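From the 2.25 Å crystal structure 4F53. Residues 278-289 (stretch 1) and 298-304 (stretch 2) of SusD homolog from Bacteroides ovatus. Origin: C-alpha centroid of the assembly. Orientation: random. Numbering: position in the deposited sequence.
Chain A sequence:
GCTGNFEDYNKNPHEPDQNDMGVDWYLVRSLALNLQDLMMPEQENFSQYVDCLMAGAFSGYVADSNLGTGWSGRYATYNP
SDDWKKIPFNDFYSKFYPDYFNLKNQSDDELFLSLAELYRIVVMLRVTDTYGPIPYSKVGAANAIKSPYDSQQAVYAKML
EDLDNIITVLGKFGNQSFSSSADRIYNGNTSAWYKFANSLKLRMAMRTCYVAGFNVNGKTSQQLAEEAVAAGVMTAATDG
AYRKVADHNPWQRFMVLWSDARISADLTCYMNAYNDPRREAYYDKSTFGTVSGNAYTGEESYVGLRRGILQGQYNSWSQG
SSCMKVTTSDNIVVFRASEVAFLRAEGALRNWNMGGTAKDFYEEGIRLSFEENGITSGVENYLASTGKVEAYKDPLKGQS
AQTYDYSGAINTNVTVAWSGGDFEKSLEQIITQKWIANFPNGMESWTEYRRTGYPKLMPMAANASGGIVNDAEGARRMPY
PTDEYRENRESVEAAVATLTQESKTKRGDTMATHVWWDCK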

# COMPACT_ATOMS: atom_id res chain seq x y z
N ARG A 278 2.19 -15.62 -12.01
CA ARG A 278 2.72 -15.00 -10.78
C ARG A 278 2.11 -15.68 -9.57
O ARG A 278 2.54 -15.40 -8.47
N ARG A 279 1.14 -16.59 -9.75
CA ARG A 279 0.54 -17.34 -8.62
C ARG A 279 1.62 -18.11 -7.89
O ARG A 279 1.73 -17.95 -6.66
N GLU A 280 2.46 -18.86 -8.65
CA GLU A 280 3.57 -19.64 -8.11
C GLU A 280 4.65 -18.71 -7.53
O GLU A 280 5.35 -19.13 -6.62
N ALA A 281 4.74 -17.45 -7.98
CA ALA A 281 5.75 -16.58 -7.37
C ALA A 281 5.27 -15.99 -6.04
O ALA A 281 6.09 -15.73 -5.16
N TYR A 282 3.96 -15.79 -5.87
CA TYR A 282 3.35 -15.13 -4.71
C TYR A 282 2.94 -16.06 -3.59
O TYR A 282 3.08 -15.71 -2.42
N TYR A 283 2.33 -17.20 -3.94
CA TYR A 283 1.80 -18.03 -2.89
C TYR A 283 1.74 -19.49 -3.29
O TYR A 283 2.07 -19.84 -4.41
N ASP A 284 1.30 -20.34 -2.35
CA ASP A 284 1.20 -21.77 -2.55
C ASP A 284 -0.23 -22.23 -2.69
O ASP A 284 -1.16 -21.51 -2.35
N LYS A 285 -0.41 -23.47 -3.16
CA LYS A 285 -1.72 -24.09 -3.22
C LYS A 285 -2.17 -24.39 -1.78
O LYS A 285 -1.36 -24.39 -0.83
N SER A 286 -3.46 -24.57 -1.61
CA SER A 286 -4.11 -24.86 -0.34
C SER A 286 -3.56 -26.16 0.29
O SER A 286 -3.02 -27.01 -0.42
N THR A 287 -3.67 -26.30 1.63
CA THR A 287 -3.17 -27.46 2.37
C THR A 287 -4.30 -27.97 3.30
O THR A 287 -4.07 -28.24 4.48
N PHE A 288 -5.53 -28.04 2.76
CA PHE A 288 -6.71 -28.48 3.52
C PHE A 288 -6.57 -29.93 4.02
O PHE A 288 -7.01 -30.22 5.12
N GLY A 289 -5.94 -30.79 3.22
CA GLY A 289 -5.70 -32.18 3.60
C GLY A 289 -4.82 -32.31 4.84
O GLY A 289 -5.10 -33.14 5.70
N GLY A 298 -12.33 -32.45 -0.83
CA GLY A 298 -12.12 -31.68 -2.04
C GLY A 298 -10.72 -31.84 -2.63
O GLY A 298 -9.99 -32.77 -2.30
N GLU A 299 -10.36 -30.90 -3.49
CA GLU A 299 -9.06 -30.83 -4.17
C GLU A 299 -8.26 -29.64 -3.64
O GLU A 299 -8.84 -28.69 -3.09
N GLU A 300 -6.93 -29.67 -3.81
CA GLU A 300 -6.07 -28.53 -3.45
C GLU A 300 -5.90 -27.65 -4.67
O GLU A 300 -5.80 -28.16 -5.78
N SER A 301 -5.91 -26.31 -4.47
CA SER A 301 -5.76 -25.34 -5.57
C SER A 301 -5.27 -24.02 -5.04
O SER A 301 -5.07 -23.89 -3.84
N TYR A 302 -5.12 -23.04 -5.92
CA TYR A 302 -4.82 -21.66 -5.48
C TYR A 302 -6.14 -21.06 -5.05
O TYR A 302 -7.02 -20.83 -5.89
N VAL A 303 -6.35 -20.94 -3.72
CA VAL A 303 -7.62 -20.46 -3.21
C VAL A 303 -7.39 -19.74 -1.87
O VAL A 303 -6.86 -20.31 -0.92
N GLY A 304 -7.78 -18.48 -1.85
CA GLY A 304 -7.62 -17.63 -0.69
C GLY A 304 -8.77 -17.75 0.28
O GLY A 304 -9.74 -18.48 0.04

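Packing of residues 278-289 against residues 298-304 in the SusD homolog from Bacteroides ovatus. The two stretches bury 626 Å² between them, counting both sides, and Tyr 302, Glu 300 and Lys 285 carry the largest shares. The nearest pair of CA atoms across the stretches is Lys 285 CA and Tyr 302 CA, 4.5 Å apart.

Tyr 302 covers most. Its CA-to-CB bond points sideways, but chi1 of -68° (m) and chi2 of -69° bring the end of the side chain nearer to stretch 1, where the ring is sandwiched between two aliphatic chains. Over one face lies Arg 279 CB, 3.9 Å from the centroid of the Tyr 302 ring and 7° off the normal; over the opposite face lies Lys 285 CG, 3.8 Å from the same Tyr 302 centroid and 12° off. Both are CH-pi contacts of nearly ideal placement. Arg 279 points toward stretch 2 with chi1 m and chi2 t, which set Arg 279 CD 3.9 Å from Tyr 302 CD2; chi3 m then turns the chain at CD, with that ring atom over one face of the guanidinium; the Arg 279 nitrogens NE and NH1 find their hydrogen bonds outside this contact. Lys 285, by contrast, is exposed and leaves sideways, its chain m at chi1 and then extended, t at chi2 through chi4, so that its methylenes serve as the cover while NZ runs on past the ring.

Tyr 283, the first residue to leave helical geometry after the short helix, also meets the Tyr 302 ring, near CD1. With chi1 p (42°), its ring sits obliquely to that of Tyr 302, centroids 5.6 Å apart and planes at 67°, and Tyr 283 CE1 approaches Tyr 302 CD1 to 3.5 Å. At the far end of the ring, Tyr 302 OH lies 3.7 Å from Glu 280 CB, while the carboxylate of Glu 280 leads away.

Glu 300 forms the polar centre. Its CA-to-CB bond points sideways, but with chi1 and chi2 both m the carboxylate comes close to the first amides of the helix that begins at Phe 288. OE1 of Glu 300 accepts from Phe 288 N at 3.0 Å, and OE2 of Glu 300 accepts from Gly 289 N at 2.8 Å. Ser 286 OG also donates to Glu 300 OE1, at 2.8 Å. Thr 287, at the N-cap position, points away and makes no capping bond with its side chain.

Ser 286 (chi1 p) points toward stretch 2 and ties this cluster to the backbone: its OG accepts from Ser 301 N at 3.0 Å, and Ser 286 N donates to Ser 301 O at 2.8 Å. The side chain of Ser 301 itself points away. Phe 288 points toward stretch 2 with chi1 m (-68°). Next to the serine, Val 303 (chi1 p) points sideways and sets CG1 3.8 Å from Ser 286 CB and 3.9 Å from Phe 288 CE2, at the edge of the phenylalanine ring, closing the contact with a small apolar patch.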

# COMPACT_ATOMS: atom_id res chain seq x y z
CB ARG A 278 2.48 -13.49 -10.72
CG ARG A 278 3.31 -12.72 -11.74
CD ARG A 278 2.79 -11.33 -11.87
NE ARG A 278 1.52 -11.30 -12.58
CZ ARG A 278 0.97 -10.19 -13.04
NH1 ARG A 278 1.58 -9.03 -12.89
NH2 ARG A 278 -0.19 -10.24 -13.69
CB ARG A 279 -0.58 -18.29 -9.06
CG ARG A 279 -1.89 -17.54 -9.27
CD ARG A 279 -2.95 -18.44 -9.91
NE ARG A 279 -2.46 -19.02 -11.17
CZ ARG A 279 -3.11 -19.94 -11.87
NH1 ARG A 279 -4.27 -20.42 -11.44
NH2 ARG A 279 -2.59 -20.40 -13.00
CB GLU A 280 4.16 -20.63 -9.14
CG GLU A 280 4.83 -19.99 -10.36
CD GLU A 280 4.72 -20.66 -11.73
OE1 GLU A 280 4.69 -21.91 -11.80
OE2 GLU A 280 4.74 -19.92 -12.76
CB ALA A 281 6.15 -15.48 -8.33
CB TYR A 282 2.07 -14.38 -5.14
CG TYR A 282 2.26 -13.14 -5.99
CD1 TYR A 282 3.53 -12.73 -6.39
CD2 TYR A 282 1.17 -12.35 -6.34
CE1 TYR A 282 3.71 -11.55 -7.10
CE2 TYR A 282 1.35 -11.17 -7.07
CZ TYR A 282 2.62 -10.78 -7.45
OH TYR A 282 2.80 -9.64 -8.17
CB TYR A 283 0.39 -17.52 -2.47
CG TYR A 283 -0.53 -17.10 -3.60
CD1 TYR A 283 -1.15 -18.05 -4.41
CD2 TYR A 283 -0.81 -15.76 -3.85
CE1 TYR A 283 -2.00 -17.67 -5.45
CE2 TYR A 283 -1.64 -15.37 -4.90
CZ TYR A 283 -2.25 -16.33 -5.68
OH TYR A 283 -3.14 -15.97 -6.65
CB ASP A 284 1.83 -22.50 -1.35
CG ASP A 284 3.35 -22.50 -1.32
OD1 ASP A 284 3.95 -22.82 -2.35
OD2 ASP A 284 3.92 -22.31 -0.23
CB LYS A 285 -1.70 -25.35 -4.10
CG LYS A 285 -1.39 -25.04 -5.56
CD LYS A 285 -1.84 -26.15 -6.47
CE LYS A 285 -1.36 -25.89 -7.88
NZ LYS A 285 -1.68 -27.03 -8.78
CB SER A 286 -5.61 -24.95 -0.54
OG SER A 286 -5.92 -25.97 -1.47
CB THR A 287 -1.89 -27.07 3.16
OG1 THR A 287 -2.25 -26.07 4.11
CG2 THR A 287 -0.76 -26.52 2.27
CB PHE A 288 -7.99 -28.29 2.71
CG PHE A 288 -8.35 -26.85 2.47
CD1 PHE A 288 -8.57 -25.98 3.53
CD2 PHE A 288 -8.46 -26.35 1.17
CE1 PHE A 288 -8.91 -24.65 3.30
CE2 PHE A 288 -8.80 -25.02 0.95
CZ PHE A 288 -9.02 -24.18 2.02
CB GLU A 299 -9.26 -30.70 -5.69
CG GLU A 299 -10.06 -31.83 -6.33
CD GLU A 299 -11.38 -31.49 -7.01
OE1 GLU A 299 -11.62 -30.30 -7.33
OE2 GLU A 299 -12.18 -32.42 -7.23
CB GLU A 300 -4.70 -28.98 -2.89
CG GLU A 300 -4.77 -29.96 -1.72
CD GLU A 300 -5.34 -29.56 -0.37
OE1 GLU A 300 -5.83 -28.42 -0.22
OE2 GLU A 300 -5.29 -30.41 0.55
CB SER A 301 -7.10 -25.14 -6.27
OG SER A 301 -8.08 -24.67 -5.35
CB TYR A 302 -4.16 -20.84 -6.59
CG TYR A 302 -2.77 -21.32 -6.93
CD1 TYR A 302 -1.72 -21.16 -6.03
CD2 TYR A 302 -2.49 -21.87 -8.17
CE1 TYR A 302 -0.41 -21.53 -6.36
CE2 TYR A 302 -1.18 -22.22 -8.53
CZ TYR A 302 -0.15 -22.06 -7.61
OH TYR A 302 1.12 -22.45 -7.92
CB VAL A 303 -8.69 -21.59 -3.13
CG1 VAL A 303 -8.26 -22.77 -2.23
CG2 VAL A 303 -10.06 -21.02 -2.75